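Local coordinates for protein aryl acylamidase (bacterium CSBL00001, PDB 4YJ6) that probably hydrolyses the amide bond of aryl acylamides, as a member of the amidase signature family, at residues Ile311-Cys323 and Glu422-Leu435. Residues are numbered along the deposited sequence; the frame is centred on the assembly and turned at random.
Sequences IPYSQKQMSDAWC and EEIDPLIGWCMTYL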
# COMPACT_ATOMS: atom_id res chain seq x y z
N ILE A 311 8.19 -0.73 24.00
CA ILE A 311 9.05 -1.55 23.13
C ILE A 311 10.50 -1.48 23.65
O ILE A 311 11.05 -0.39 23.79
CB ILE A 311 9.00 -1.00 21.70
CG1 ILE A 311 7.60 -1.24 21.08
CG2 ILE A 311 10.08 -1.67 20.85
CD1 ILE A 311 7.38 -0.46 19.76
N PRO A 312 11.12 -2.63 23.98
CA PRO A 312 12.45 -2.58 24.62
C PRO A 312 13.62 -2.67 23.65
O PRO A 312 14.79 -2.61 24.06
CB PRO A 312 12.43 -3.81 25.52
CG PRO A 312 11.60 -4.80 24.71
CD PRO A 312 10.50 -3.96 24.10
N TYR A 313 13.31 -2.77 22.37
CA TYR A 313 14.32 -2.76 21.32
C TYR A 313 14.49 -1.34 20.78
O TYR A 313 13.56 -0.56 20.81
CB TYR A 313 13.87 -3.70 20.17
CG TYR A 313 13.97 -5.16 20.54
CD1 TYR A 313 12.87 -5.86 21.08
CD2 TYR A 313 15.16 -5.86 20.33
CE1 TYR A 313 12.98 -7.23 21.42
CE2 TYR A 313 15.27 -7.24 20.65
CZ TYR A 313 14.17 -7.91 21.19
OH TYR A 313 14.34 -9.25 21.51
N SER A 314 15.67 -1.02 20.26
CA SER A 314 15.84 0.25 19.57
C SER A 314 15.23 0.17 18.17
O SER A 314 15.06 -0.91 17.61
CB SER A 314 17.33 0.60 19.41
OG SER A 314 17.92 -0.29 18.50
N GLN A 315 14.93 1.32 17.60
CA GLN A 315 14.42 1.32 16.22
C GLN A 315 15.42 0.75 15.19
O GLN A 315 15.01 0.11 14.23
CB GLN A 315 13.91 2.70 15.84
CG GLN A 315 14.95 3.83 15.97
CD GLN A 315 15.68 4.08 14.66
OE1 GLN A 315 15.46 3.41 13.68
NE2 GLN A 315 16.56 5.08 14.65
N LYS A 316 16.73 0.93 15.39
CA LYS A 316 17.70 0.26 14.53
C LYS A 316 17.63 -1.24 14.67
O LYS A 316 17.73 -1.95 13.68
CB LYS A 316 19.15 0.73 14.81
CG LYS A 316 20.16 -0.03 13.93
CD LYS A 316 21.58 0.54 14.08
CE LYS A 316 22.46 0.16 12.86
NZ LYS A 316 22.75 -1.31 12.71
N GLN A 317 17.48 -1.75 15.89
CA GLN A 317 17.39 -3.20 16.05
C GLN A 317 16.18 -3.74 15.29
O GLN A 317 16.27 -4.77 14.65
CB GLN A 317 17.25 -3.55 17.52
CG GLN A 317 18.60 -3.46 18.26
CD GLN A 317 18.44 -3.69 19.76
OE1 GLN A 317 17.57 -3.11 20.40
NE2 GLN A 317 19.28 -4.56 20.31
N MSE A 318 15.06 -3.02 15.36
CA MSE A 318 13.85 -3.48 14.67
C MSE A 318 13.97 -3.40 13.15
O MSE A 318 13.57 -4.34 12.46
CB MSE A 318 12.67 -2.67 15.17
CG MSE A 318 12.46 -2.91 16.61
SE MSE A 318 10.67 -2.32 17.05
CE MSE A 318 10.90 -0.38 16.73
N SER A 319 14.47 -2.29 12.62
CA SER A 319 14.61 -2.20 11.18
C SER A 319 15.61 -3.21 10.63
O SER A 319 15.39 -3.77 9.53
CB SER A 319 14.96 -0.78 10.69
OG SER A 319 16.27 -0.38 11.11
N ASP A 320 16.70 -3.44 11.35
CA ASP A 320 17.64 -4.48 10.91
C ASP A 320 16.96 -5.86 10.85
O ASP A 320 17.17 -6.63 9.90
CB ASP A 320 18.84 -4.58 11.86
CG ASP A 320 19.87 -3.46 11.68
OD1 ASP A 320 19.82 -2.72 10.68
OD2 ASP A 320 20.76 -3.34 12.56
N ALA A 321 16.15 -6.18 11.86
CA ALA A 321 15.43 -7.47 11.87
C ALA A 321 14.46 -7.53 10.71
O ALA A 321 14.35 -8.57 10.03
CB ALA A 321 14.66 -7.66 13.20
N TRP A 322 13.73 -6.45 10.47
CA TRP A 322 12.83 -6.41 9.28
C TRP A 322 13.57 -6.66 7.98
O TRP A 322 13.16 -7.49 7.16
CB TRP A 322 12.13 -5.05 9.20
CG TRP A 322 11.09 -5.01 8.06
CD1 TRP A 322 9.76 -5.38 8.13
CD2 TRP A 322 11.30 -4.57 6.71
NE1 TRP A 322 9.16 -5.21 6.92
CE2 TRP A 322 10.08 -4.71 6.03
CE3 TRP A 322 12.42 -4.10 6.01
CZ2 TRP A 322 9.93 -4.37 4.69
CZ3 TRP A 322 12.29 -3.77 4.69
CH2 TRP A 322 11.05 -3.91 4.02
N CYS A 323 14.71 -5.99 7.81
CA CYS A 323 15.49 -6.18 6.59
C CYS A 323 15.95 -7.60 6.42
O CYS A 323 15.91 -8.15 5.32
CB CYS A 323 16.71 -5.23 6.57
SG CYS A 323 16.28 -3.48 6.30
N GLU A 422 19.28 11.82 14.67
CA GLU A 422 19.40 10.42 15.04
C GLU A 422 19.47 9.58 13.77
O GLU A 422 18.67 9.79 12.86
CB GLU A 422 18.16 9.99 15.84
CG GLU A 422 18.19 8.54 16.20
CD GLU A 422 17.04 8.08 17.09
OE1 GLU A 422 16.56 8.86 17.96
OE2 GLU A 422 16.67 6.88 16.95
N GLU A 423 20.43 8.65 13.70
CA GLU A 423 20.60 7.81 12.52
C GLU A 423 19.37 6.94 12.37
O GLU A 423 18.85 6.41 13.36
CB GLU A 423 21.83 6.90 12.65
CG GLU A 423 23.18 7.59 12.42
CD GLU A 423 23.31 8.12 10.99
OE1 GLU A 423 23.31 7.32 10.02
OE2 GLU A 423 23.36 9.36 10.87
N ILE A 424 18.97 6.73 11.13
CA ILE A 424 17.81 5.88 10.86
C ILE A 424 18.05 5.24 9.50
O ILE A 424 18.68 5.84 8.61
CB ILE A 424 16.50 6.70 10.91
CG1 ILE A 424 15.27 5.79 10.94
CG2 ILE A 424 16.37 7.72 9.75
CD1 ILE A 424 14.04 6.53 11.53
N ASP A 425 17.58 3.99 9.35
CA ASP A 425 17.76 3.27 8.10
C ASP A 425 16.99 3.99 6.96
O ASP A 425 15.78 4.25 7.07
CB ASP A 425 17.25 1.84 8.26
CG ASP A 425 17.49 1.00 7.02
OD1 ASP A 425 16.73 1.17 6.06
OD2 ASP A 425 18.42 0.18 7.00
N PRO A 426 17.69 4.35 5.89
CA PRO A 426 17.06 5.19 4.87
C PRO A 426 16.10 4.40 3.98
O PRO A 426 15.29 5.03 3.30
CB PRO A 426 18.26 5.68 4.05
CG PRO A 426 19.26 4.62 4.17
CD PRO A 426 19.12 4.11 5.58
N LEU A 427 16.19 3.08 4.00
CA LEU A 427 15.26 2.27 3.18
C LEU A 427 13.91 2.13 3.88
O LEU A 427 12.86 2.30 3.26
CB LEU A 427 15.81 0.87 2.93
CG LEU A 427 17.23 0.76 2.38
CD1 LEU A 427 17.54 -0.72 2.10
CD2 LEU A 427 17.39 1.61 1.10
N ILE A 428 13.92 1.83 5.17
CA ILE A 428 12.67 1.47 5.82
C ILE A 428 12.56 2.00 7.25
O ILE A 428 11.51 1.89 7.88
CB ILE A 428 12.52 -0.08 5.84
CG1 ILE A 428 11.07 -0.52 6.01
CG2 ILE A 428 13.34 -0.68 6.98
CD1 ILE A 428 10.18 -0.19 4.78
N GLY A 429 13.64 2.56 7.79
CA GLY A 429 13.64 2.87 9.23
C GLY A 429 12.60 3.88 9.69
O GLY A 429 12.15 3.83 10.86
N TRP A 430 12.29 4.84 8.81
CA TRP A 430 11.31 5.89 9.11
C TRP A 430 9.86 5.42 8.78
O TRP A 430 8.89 6.16 8.99
CB TRP A 430 11.66 7.15 8.29
CG TRP A 430 11.97 6.78 6.84
CD1 TRP A 430 13.17 6.36 6.34
CD2 TRP A 430 11.05 6.75 5.74
NE1 TRP A 430 13.04 6.05 5.00
CE2 TRP A 430 11.76 6.32 4.61
CE3 TRP A 430 9.69 7.08 5.61
CZ2 TRP A 430 11.14 6.16 3.34
CZ3 TRP A 430 9.09 6.94 4.37
CH2 TRP A 430 9.81 6.50 3.25
N CYS A 431 9.73 4.21 8.24
CA CYS A 431 8.40 3.69 7.90
C CYS A 431 7.85 2.93 9.11
O CYS A 431 7.90 1.69 9.15
CB CYS A 431 8.48 2.73 6.69
SG CYS A 431 9.30 3.50 5.25
N MSE A 432 7.31 3.68 10.08
CA MSE A 432 6.89 3.13 11.37
C MSE A 432 5.78 2.11 11.24
O MSE A 432 5.55 1.32 12.14
CB MSE A 432 6.50 4.29 12.29
CG MSE A 432 7.66 5.23 12.37
SE MSE A 432 7.25 6.47 13.82
CE MSE A 432 5.93 7.61 12.97
N THR A 433 5.11 2.16 10.08
CA THR A 433 4.15 1.13 9.64
C THR A 433 4.65 -0.31 9.79
O THR A 433 3.81 -1.23 9.91
CB THR A 433 3.90 1.34 8.13
OG1 THR A 433 5.14 1.60 7.46
CG2 THR A 433 3.04 2.57 7.94
N TYR A 434 5.97 -0.55 9.74
CA TYR A 434 6.41 -1.95 9.69
C TYR A 434 6.05 -2.70 10.97
O TYR A 434 6.08 -3.95 10.96
CB TYR A 434 7.92 -2.12 9.36
CG TYR A 434 8.91 -1.59 10.39
CD1 TYR A 434 9.04 -2.20 11.65
CD2 TYR A 434 9.76 -0.53 10.08
CE1 TYR A 434 9.97 -1.72 12.59
CE2 TYR A 434 10.68 -0.05 11.00
CZ TYR A 434 10.78 -0.64 12.25
OH TYR A 434 11.71 -0.16 13.17
N LEU A 435 5.72 -1.99 12.05
CA LEU A 435 5.33 -2.71 13.28
C LEU A 435 4.14 -3.65 13.03
O LEU A 435 4.09 -4.71 13.65
CB LEU A 435 5.00 -1.75 14.41
CG LEU A 435 6.16 -0.86 14.83
CD1 LEU A 435 5.67 0.14 15.92
CD2 LEU A 435 7.31 -1.70 15.35
O HOH W 1 13.36 1.78 12.32
O HOH W 2 16.89 2.33 11.56
O HOH W 3 17.90 -1.37 9.32
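Gln315, in the first turn of helix 315-339, reaches the 422-435 segment with both ends of its amide. Gln315 NE2 donates to Glu422 OE2 at 2.9 Å, almost straight at 167° and on the anti side of the carboxylate, and also to Glu423 O, bent at 134° but in the plane of that carbonyl. Both acceptors lie close to the amide plane, fixing its rotation. The bend at chi2 (93°) swings the amide across Ile424, whose CG1 lies beside OE1. Gln315 OE1 accepts from a water that also donates to Ser319 OG and accepts from Asp425 N; a second water lies within hydrogen-bonding distance of Gln315 OE1, Gly429 O and Tyr434 OH. A leucine here would probably take from Glu423 O its amide donor and from each water one of its partners, and let the Glu422 carboxylate turn. One helical turn on, a third water accepts from Ser319 OG and donates to Asp320 OD1 and Asp425 OD2, which probably eases the like charges; Asp320 is also paired with Lys316. Asp425 OD1 accepts from Leu427 N (an Asx turn) and from Ile428 N, three residues on (an Asx motif), which presents Ile428 to Trp322. Ile428 CG1 sits over the indole face, 3.8 Å from the centroid of the six-membered ring, a CH-pi contact. Tyr434 CB packs on the five-membered ring of Trp322 at CD1, while its phenol runs back across Met318, Tyr434 OH 3.3 Å from Met318 CB. Met318 SE meets Leu435 CD2 at 3.8 Å. Trp322 NE1 is hydrogen-bonded to Gly184 O. This mixed contact, polar and water-bridged at one end, apolar at the other, joins the N-terminal part of helix 315-339 to the chain from strand 422-423 into helix 434-439 in the amidase signature fold.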